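PDB 3L7V: YrdC-like domain-containing protein, which is of unknown function but may bind double-stranded RNA and has been suggested to act in tRNA modification. Local coordinates for residues E123-G128 and I273-M278; I69-D74 and R182-S187; L106-P111 and G247-Q252. All coordinates share one frame; numbering follows the deposited sequence.

Along the chain the first segments of interactions 2, 3 and 1 come in that order, and their partners follow in the same order: 69-74, 106-111, 123-128, 182-187, 247-252, 273-278. All three pairings therefore cross one another. Interactions 1 and 2 both reach the central mixed sheet, at strands 127-132 and 67-72 with 185-188, on opposite sides of the chain's centre; their own centres are 23 Å apart. Interaction 3 lies about 19 Å from interaction 1 between centres. Helix 111-123 spans the gap between 106-111 and 123-128. Interaction 3 touches interaction 2 through M183 and L106. Together they tie the late part of the chain onto the earlier part.

Interaction 1 of 3, residues E123-G128 and I273-M278; sequences EDILLG and IDKIMM
I276 meets I125 and L127 in the main apolar contact between the helix and the chain leading into the strand. The CD1 methyl of I276 lies 4.1 Å from CG2 of I125. The two isoleucine side chains run alongside each other, pointing opposite ways. In I276 the CG1 branch is anti to the carbonyl carbon (chi1 -65°), and the extended CG1-CD1 arm reaches across to the loop. The other branch is used separately: CG2 of I276 is 4.4 Å from CD1 of L127. L127 starts out alongside the helix, and its end bends closer to it. I125 also uses its outer methyl, with CD1 4.3 Å from CB of K275.

One backbone atom is touched as well: CD1 of I276 lies 3.8 Å from the carbonyl O of L126, a methyl against a polar atom.

Charged groups play only a distant part. NZ of K275 and OE1 of E123 are 6.8 Å apart, so any attraction is long-range. D124 forms a salt bridge to K65 through OD1. It ends helix 111-123 in a Schellman motif, with positive phi, and the chain turns there toward the strand.

H120 of helix 111-123 touches I125, L127 and I276. Helix 273-283 thus packs beside helix 111-123 and over the start of strand 127-132, which hydrogen-bonds to I163 through L127 and to V240 through G128.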
loop_
_atom_site.group_PDB
_atom_site.type_symbol
_atom_site.label_atom_id
_atom_site.label_comp_id
_atom_site.label_asym_id
_atom_site.label_seq_id
_atom_site.Cartn_x
_atom_site.Cartn_y
_atom_site.Cartn_z
ATOM N N GLU A 123 15.175 7.862 -0.296
ATOM C CA GLU A 123 15.170 8.322 -1.680
ATOM C C GLU A 123 13.768 8.553 -2.240
ATOM O O GLU A 123 13.606 8.931 -3.400
ATOM C CB GLU A 123 15.952 7.340 -2.551
ATOM C CG GLU A 123 17.410 7.246 -2.136
ATOM C CD GLU A 123 18.251 6.453 -3.106
ATOM O OE1 GLU A 123 17.694 5.946 -4.105
ATOM O OE2 GLU A 123 19.475 6.337 -2.864
ATOM N N ASP A 124 12.761 8.338 -1.405
ATOM C CA ASP A 124 11.368 8.578 -1.784
ATOM C C ASP A 124 10.891 7.739 -2.981
ATOM O O ASP A 124 10.371 8.279 -3.953
ATOM C CB ASP A 124 11.120 10.068 -2.051
ATOM C CG ASP A 124 9.663 10.360 -2.416
ATOM O OD1 ASP A 124 8.796 9.501 -2.136
ATOM O OD2 ASP A 124 9.380 11.437 -2.988
ATOM N N ILE A 125 11.057 6.423 -2.901
ATOM C CA ILE A 125 10.564 5.539 -3.952
ATOM C C ILE A 125 9.416 4.670 -3.448
ATOM O O ILE A 125 9.527 4.034 -2.398
ATOM C CB ILE A 125 11.638 4.607 -4.498
ATOM C CG1 ILE A 125 12.873 5.381 -4.975
ATOM C CG2 ILE A 125 11.062 3.808 -5.648
ATOM C CD1 ILE A 125 14.099 4.495 -5.153
ATOM N N LEU A 126 8.326 4.644 -4.216
ATOM C CA LEU A 126 7.169 3.811 -3.903
ATOM C C LEU A 126 7.520 2.309 -3.885
ATOM O O LEU A 126 8.061 1.772 -4.859
ATOM C CB LEU A 126 6.007 4.131 -4.871
ATOM C CG LEU A 126 4.852 3.146 -5.167
ATOM C CD1 LEU A 126 4.431 2.299 -3.987
ATOM C CD2 LEU A 126 3.649 3.885 -5.730
ATOM N N LEU A 127 7.194 1.635 -2.783
ATOM C CA LEU A 127 7.577 0.227 -2.603
ATOM C C LEU A 127 6.562 -0.553 -1.753
ATOM O O LEU A 127 6.144 -0.065 -0.704
ATOM C CB LEU A 127 8.983 0.154 -1.950
ATOM C CG LEU A 127 9.539 -1.201 -1.516
ATOM C CD1 LEU A 127 10.077 -1.989 -2.727
ATOM C CD2 LEU A 127 10.637 -1.003 -0.475
ATOM N N GLY A 128 6.190 -1.762 -2.193
ATOM C CA GLY A 128 5.374 -2.677 -1.395
ATOM C C GLY A 128 5.974 -4.084 -1.194
ATOM O O GLY A 128 6.458 -4.701 -2.140
ATOM N N ILE A 273 10.825 0.382 -11.546
ATOM C CA ILE A 273 11.353 -0.975 -11.405
ATOM C C ILE A 273 12.888 -1.015 -11.605
ATOM O O ILE A 273 13.582 -1.808 -10.967
ATOM C CB ILE A 273 10.620 -1.991 -12.344
ATOM C CG1 ILE A 273 11.147 -3.417 -12.139
ATOM C CG2 ILE A 273 10.709 -1.557 -13.812
ATOM C CD1 ILE A 273 10.936 -3.953 -10.718
ATOM N N ASP A 274 13.410 -0.153 -12.476
ATOM C CA ASP A 274 14.856 -0.106 -12.716
ATOM C C ASP A 274 15.684 0.268 -11.460
ATOM O O ASP A 274 16.726 -0.339 -11.192
ATOM C CB ASP A 274 15.184 0.833 -13.894
ATOM C CG ASP A 274 14.824 2.295 -13.608
ATOM O OD1 ASP A 274 15.601 3.188 -13.992
ATOM O OD2 ASP A 274 13.774 2.559 -12.987
ATOM N N LYS A 275 15.233 1.256 -10.692
ATOM C CA LYS A 275 15.937 1.630 -9.457
ATOM C C LYS A 275 15.813 0.562 -8.372
ATOM O O LYS A 275 16.732 0.351 -7.584
ATOM C CB LYS A 275 15.444 2.968 -8.913
ATOM C CG LYS A 275 15.796 4.179 -9.787
ATOM C CD LYS A 275 15.005 5.408 -9.344
ATOM C CE LYS A 275 15.316 6.615 -10.222
ATOM N NZ LYS A 275 14.505 7.800 -9.833
ATOM N N ILE A 276 14.673 -0.110 -8.332
ATOM C CA ILE A 276 14.437 -1.142 -7.326
ATOM C C ILE A 276 15.269 -2.424 -7.517
ATOM O O ILE A 276 15.708 -3.036 -6.545
ATOM C CB ILE A 276 12.913 -1.422 -7.192
ATOM C CG1 ILE A 276 12.236 -0.150 -6.647
ATOM C CG2 ILE A 276 12.653 -2.616 -6.291
ATOM C CD1 ILE A 276 10.734 -0.102 -6.757
HETATM N N MSE A 277 15.488 -2.828 -8.762
HETATM C CA MSE A 277 16.316 -4.002 -9.043
HETATM C C MSE A 277 17.808 -3.708 -8.757
HETATM O O MSE A 277 18.535 -4.562 -8.256
HETATM C CB MSE A 277 16.097 -4.497 -10.485
HETATM C CG MSE A 277 14.643 -4.957 -10.805
HETATM SE SE MSE A 277 14.422 -5.799 -12.594
HETATM C CE MSE A 277 14.872 -4.272 -13.716
HETATM N N MSE A 278 18.243 -2.489 -9.061
HETATM C CA MSE A 278 19.570 -2.021 -8.685
HETATM C C MSE A 278 19.777 -2.085 -7.162
HETATM O O MSE A 278 20.847 -2.470 -6.702
HETATM C CB MSE A 278 19.817 -0.602 -9.228
HETATM C CG MSE A 278 21.265 -0.114 -9.133
HETATM SE SE MSE A 278 22.549 -1.090 -10.292
HETATM C CE MSE A 278 23.396 -2.266 -8.989
#

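Interaction 2 of 3, residues I69-D74 and R182-S187; sequences IIMTSD and RMVYAS
I70 and S187 are joined by two backbone hydrogen bonds, as are T72 and Y185; both are antiparallel hydrogen-bonded pairs. I70 N gives a bond of 2.8 Å to S187 O, and S187 N returns a longer one of 3.2 Å to I70 O. T72 N reaches Y185 O at 3.0 Å. Y185 N to T72 O is the shortest, 2.7 Å, and nearly straight at 170°. M71 and A186 form the non-hydrogen-bonded pair between them. A186 CA lies 3.2 Å from I70 O in a CA-H...O contact. On their other edges the strands bond through the backbone, M71 with I60 and A186 with V94.

Past the strand, S73 OG is bonded to V53 O. It also accepts from a water that in turn accepts from R182 NH1. D74 caps the next helix, with OD1 bonded to G77 N; its OD2 is bonded to G57 N. The hydroxyl of Y185 has a weak bond to R148, and S187 OG one to K85 NZ. T72 OG1 is buried and has no partner in the model.

On the M71 side, the selenomethionine chain bends at chi3 (41°) and brings CE to 3.5 Å from V184 CG1, a tight approach.

This is a central antiparallel strand pair of the twisted mixed sheet in the YrdC-like fold. A sulfate ion, probably from the crystallisation liquor, lies near S187 and may mark a pocket.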
loop_
_atom_site.group_PDB
_atom_site.type_symbol
_atom_site.label_atom_id
_atom_site.label_comp_id
_atom_site.label_asym_id
_atom_site.label_seq_id
_atom_site.Cartn_x
_atom_site.Cartn_y
_atom_site.Cartn_z
ATOM N N ILE A 69 -6.815 5.675 -5.286
ATOM C CA ILE A 69 -7.131 4.587 -4.358
ATOM C C ILE A 69 -8.383 4.880 -3.525
ATOM O O ILE A 69 -8.716 6.042 -3.270
ATOM C CB ILE A 69 -5.968 4.281 -3.352
ATOM C CG1 ILE A 69 -5.613 5.527 -2.524
ATOM C CG2 ILE A 69 -4.760 3.713 -4.067
ATOM C CD1 ILE A 69 -4.352 5.388 -1.650
ATOM N N ILE A 70 -9.059 3.810 -3.110
ATOM C CA ILE A 70 -10.078 3.879 -2.069
ATOM C C ILE A 70 -9.455 3.566 -0.691
ATOM O O ILE A 70 -8.740 2.580 -0.544
ATOM C CB ILE A 70 -11.233 2.897 -2.376
ATOM C CG1 ILE A 70 -11.747 3.137 -3.800
ATOM C CG2 ILE A 70 -12.351 3.028 -1.328
ATOM C CD1 ILE A 70 -12.571 2.001 -4.382
HETATM N N MSE A 71 -9.739 4.413 0.300
HETATM C CA MSE A 71 -9.127 4.370 1.634
HETATM C C MSE A 71 -10.167 4.237 2.753
HETATM O O MSE A 71 -11.181 4.958 2.755
HETATM C CB MSE A 71 -8.355 5.669 1.902
HETATM C CG MSE A 71 -6.970 5.781 1.305
HETATM SE SE MSE A 71 -6.071 7.454 1.850
HETATM C CE MSE A 71 -6.620 7.497 3.742
ATOM N N THR A 72 -9.896 3.350 3.717
ATOM C CA THR A 72 -10.743 3.154 4.909
ATOM C C THR A 72 -9.918 2.703 6.123
ATOM O O THR A 72 -8.734 2.374 5.990
ATOM C CB THR A 72 -11.915 2.140 4.677
ATOM O OG1 THR A 72 -11.407 0.848 4.314
ATOM C CG2 THR A 72 -12.826 2.624 3.591
ATOM N N SER A 73 -10.545 2.686 7.302
ATOM C CA SER A 73 -9.843 2.307 8.529
ATOM C C SER A 73 -10.579 1.317 9.462
ATOM O O SER A 73 -10.125 1.078 10.579
ATOM C CB SER A 73 -9.381 3.553 9.301
ATOM O OG SER A 73 -10.468 4.195 9.935
ATOM N N ASP A 74 -11.688 0.729 9.012
ATOM C CA ASP A 74 -12.342 -0.319 9.798
ATOM C C ASP A 74 -13.087 -1.367 8.971
ATOM O O ASP A 74 -13.202 -1.251 7.753
ATOM C CB ASP A 74 -13.268 0.292 10.856
ATOM C CG ASP A 74 -14.347 1.177 10.251
ATOM O OD1 ASP A 74 -14.676 1.000 9.054
ATOM O OD2 ASP A 74 -14.860 2.055 10.977
ATOM N N ARG A 182 -4.246 4.858 15.081
ATOM C CA ARG A 182 -5.052 4.081 14.134
ATOM C C ARG A 182 -4.341 3.789 12.798
ATOM O O ARG A 182 -3.476 4.553 12.370
ATOM C CB ARG A 182 -6.374 4.794 13.851
ATOM C CG ARG A 182 -7.209 5.081 15.084
ATOM C CD ARG A 182 -8.541 5.658 14.678
ATOM N NE ARG A 182 -9.293 6.201 15.803
ATOM C CZ ARG A 182 -10.615 6.339 15.805
ATOM N NH1 ARG A 182 -11.313 5.960 14.745
ATOM N NH2 ARG A 182 -11.239 6.834 16.860
HETATM N N MSE A 183 -4.737 2.695 12.142
HETATM C CA MSE A 183 -4.203 2.297 10.829
HETATM C C MSE A 183 -5.127 2.681 9.643
HETATM O O MSE A 183 -6.315 2.921 9.832
HETATM C CB MSE A 183 -3.957 0.781 10.807
HETATM C CG MSE A 183 -2.923 0.265 11.818
HETATM SE SE MSE A 183 -2.998 -1.703 12.010
HETATM C CE MSE A 183 -2.609 -2.185 10.166
ATOM N N VAL A 184 -4.577 2.723 8.428
ATOM C CA VAL A 184 -5.372 2.992 7.212
ATOM C C VAL A 184 -5.122 1.937 6.113
ATOM O O VAL A 184 -3.985 1.529 5.895
ATOM C CB VAL A 184 -5.100 4.413 6.650
ATOM C CG1 VAL A 184 -5.618 4.545 5.238
ATOM C CG2 VAL A 184 -5.732 5.472 7.538
ATOM N N TYR A 185 -6.189 1.486 5.451
ATOM C CA TYR A 185 -6.115 0.391 4.469
ATOM C C TYR A 185 -6.628 0.847 3.106
ATOM O O TYR A 185 -7.364 1.834 3.017
ATOM C CB TYR A 185 -6.925 -0.830 4.935
ATOM C CG TYR A 185 -6.737 -1.176 6.395
ATOM C CD1 TYR A 185 -7.750 -0.944 7.321
ATOM C CD2 TYR A 185 -5.541 -1.727 6.852
ATOM C CE1 TYR A 185 -7.579 -1.248 8.662
ATOM C CE2 TYR A 185 -5.365 -2.029 8.184
ATOM C CZ TYR A 185 -6.384 -1.790 9.088
ATOM O OH TYR A 185 -6.205 -2.096 10.422
ATOM N N ALA A 186 -6.261 0.126 2.044
ATOM C CA ALA A 186 -6.547 0.600 0.691
ATOM C C ALA A 186 -6.589 -0.459 -0.399
ATOM O O ALA A 186 -6.104 -1.580 -0.237
ATOM C CB ALA A 186 -5.567 1.692 0.292
ATOM N N SER A 187 -7.155 -0.036 -1.527
ATOM C CA SER A 187 -7.278 -0.810 -2.754
ATOM C C SER A 187 -7.406 0.234 -3.874
ATOM O O SER A 187 -7.805 1.377 -3.617
ATOM C CB SER A 187 -8.541 -1.667 -2.683
ATOM O OG SER A 187 -8.452 -2.799 -3.522
HETATM O O HOH W 1 -10.682 4.168 13.043
#

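Interaction 3 of 3, residues L106-P111 and G247-Q252; sequences LAQLTP and GKLIPQ
The side-chain amide of Q252 lies against P111 and T110. One of its faces is covered by the P111 ring, whose CD stands 3.7 Å from CD of Q252. The NE2 end points toward T110 and approaches its CB to 3.4 Å; T110 OG1 is equally close. The chain of Q252 bends at chi2 (-81°), which folds the amide back over the start of the helix. A second flat group is the peptide joining L109 and T110. CD2 of L249 sits over its face, 4.0 Å from the carbonyl C of L109. The same methyl has CG2 of T110 on one side, at 3.8 Å, and CB of Q108 on the other, at 4.3 Å.

Two waters join the segments. One donates to Q108 OE1, at 3.0 Å, and accepts from L249 N. The other accepts from T110 OG1 and donates to P251 O. NE2 of Q108 is bonded to W133 O. T110 is the N-cap residue, with a weak bond from I113 N to its OG1.

The contact is at the surface. It joins the turn between helices 100-106 and 111-123 to the loop between strands 239-241 and 265-268. L249 also packs on L131 of strand 127-132 and on I113, and Q252 touches E112.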
loop_
_atom_site.group_PDB
_atom_site.type_symbol
_atom_site.label_atom_id
_atom_site.label_comp_id
_atom_site.label_asym_id
_atom_site.label_seq_id
_atom_site.Cartn_x
_atom_site.Cartn_y
_atom_site.Cartn_z
ATOM N N LEU A 106 4.843 -3.234 13.483
ATOM C CA LEU A 106 3.809 -4.159 12.975
ATOM C C LEU A 106 4.307 -5.430 12.256
ATOM O O LEU A 106 3.701 -6.497 12.374
ATOM C CB LEU A 106 2.839 -3.413 12.038
ATOM C CG LEU A 106 2.024 -2.226 12.567
ATOM C CD1 LEU A 106 0.953 -1.788 11.553
ATOM C CD2 LEU A 106 1.386 -2.561 13.899
ATOM N N ALA A 107 5.388 -5.310 11.499
ATOM C CA ALA A 107 5.851 -6.401 10.641
ATOM C C ALA A 107 7.148 -7.031 11.133
ATOM O O ALA A 107 7.988 -6.340 11.689
ATOM C CB ALA A 107 6.024 -5.893 9.188
ATOM N N GLN A 108 7.299 -8.340 10.926
ATOM C CA GLN A 108 8.554 -9.040 11.208
ATOM C C GLN A 108 9.595 -8.665 10.153
ATOM O O GLN A 108 9.275 -8.600 8.952
ATOM C CB GLN A 108 8.364 -10.565 11.157
ATOM C CG GLN A 108 7.487 -11.160 12.231
ATOM C CD GLN A 108 7.325 -12.665 12.088
ATOM O OE1 GLN A 108 8.223 -13.364 11.621
ATOM N NE2 GLN A 108 6.166 -13.165 12.475
ATOM N N LEU A 109 10.836 -8.460 10.593
ATOM C CA LEU A 109 11.914 -7.963 9.727
ATOM C C LEU A 109 13.254 -8.663 10.013
ATOM O O LEU A 109 13.473 -9.170 11.119
ATOM C CB LEU A 109 12.094 -6.454 9.952
ATOM C CG LEU A 109 11.383 -5.376 9.116
ATOM C CD1 LEU A 109 10.253 -5.923 8.301
ATOM C CD2 LEU A 109 10.907 -4.226 9.985
ATOM N N THR A 110 14.134 -8.702 9.014
ATOM C CA THR A 110 15.567 -8.985 9.232
ATOM C C THR A 110 16.387 -7.704 9.024
ATOM O O THR A 110 15.860 -6.705 8.520
ATOM C CB THR A 110 16.111 -10.057 8.273
ATOM O OG1 THR A 110 15.990 -9.601 6.923
ATOM C CG2 THR A 110 15.364 -11.370 8.437
ATOM N N PRO A 111 17.679 -7.715 9.403
ATOM C CA PRO A 111 18.433 -6.472 9.193
ATOM C C PRO A 111 18.589 -6.088 7.714
ATOM O O PRO A 111 18.560 -4.898 7.414
ATOM C CB PRO A 111 19.790 -6.761 9.859
ATOM C CG PRO A 111 19.482 -7.818 10.894
ATOM C CD PRO A 111 18.425 -8.679 10.237
ATOM N N GLY A 247 4.295 -18.616 4.075
ATOM C CA GLY A 247 4.105 -17.352 4.769
ATOM C C GLY A 247 5.164 -17.040 5.819
ATOM O O GLY A 247 5.060 -16.037 6.540
ATOM N N LYS A 248 6.183 -17.894 5.916
ATOM C CA LYS A 248 7.291 -17.657 6.841
ATOM C C LYS A 248 8.355 -16.716 6.239
ATOM O O LYS A 248 8.647 -16.798 5.050
ATOM C CB LYS A 248 7.924 -18.990 7.262
ATOM N N LEU A 249 8.910 -15.821 7.061
ATOM C CA LEU A 249 9.983 -14.903 6.638
ATOM C C LEU A 249 11.161 -15.630 5.953
ATOM O O LEU A 249 11.557 -16.703 6.394
ATOM C CB LEU A 249 10.494 -14.106 7.854
ATOM C CG LEU A 249 11.323 -12.822 7.682
ATOM C CD1 LEU A 249 10.595 -11.810 6.809
ATOM C CD2 LEU A 249 11.674 -12.202 9.052
ATOM N N ILE A 250 11.689 -15.065 4.864
ATOM C CA ILE A 250 12.928 -15.571 4.242
ATOM C C ILE A 250 14.112 -15.410 5.199
ATOM O O ILE A 250 14.091 -14.532 6.072
ATOM C CB ILE A 250 13.278 -14.813 2.936
ATOM C CG1 ILE A 250 13.521 -13.330 3.242
ATOM C CG2 ILE A 250 12.189 -15.024 1.860
ATOM C CD1 ILE A 250 14.046 -12.510 2.081
ATOM N N PRO A 251 15.151 -16.255 5.044
ATOM C CA PRO A 251 16.362 -16.207 5.880
ATOM C C PRO A 251 17.259 -15.006 5.601
ATOM O O PRO A 251 17.195 -14.431 4.508
ATOM C CB PRO A 251 17.116 -17.487 5.484
ATOM C CG PRO A 251 16.118 -18.352 4.819
ATOM C CD PRO A 251 15.141 -17.430 4.163
ATOM N N GLN A 252 18.080 -14.645 6.588
ATOM C CA GLN A 252 19.184 -13.703 6.402
ATOM C C GLN A 252 20.250 -14.328 5.527
ATOM O O GLN A 252 20.669 -15.451 5.777
ATOM C CB GLN A 252 19.839 -13.348 7.742
ATOM C CG GLN A 252 19.413 -12.032 8.356
ATOM C CD GLN A 252 20.126 -10.823 7.759
ATOM O OE1 GLN A 252 21.350 -10.690 7.845
ATOM N NE2 GLN A 252 19.352 -9.923 7.176
HETATM O O HOH W 2 7.885 -15.868 10.006
HETATM O O HOH W 3 16.885 -11.298 4.271
#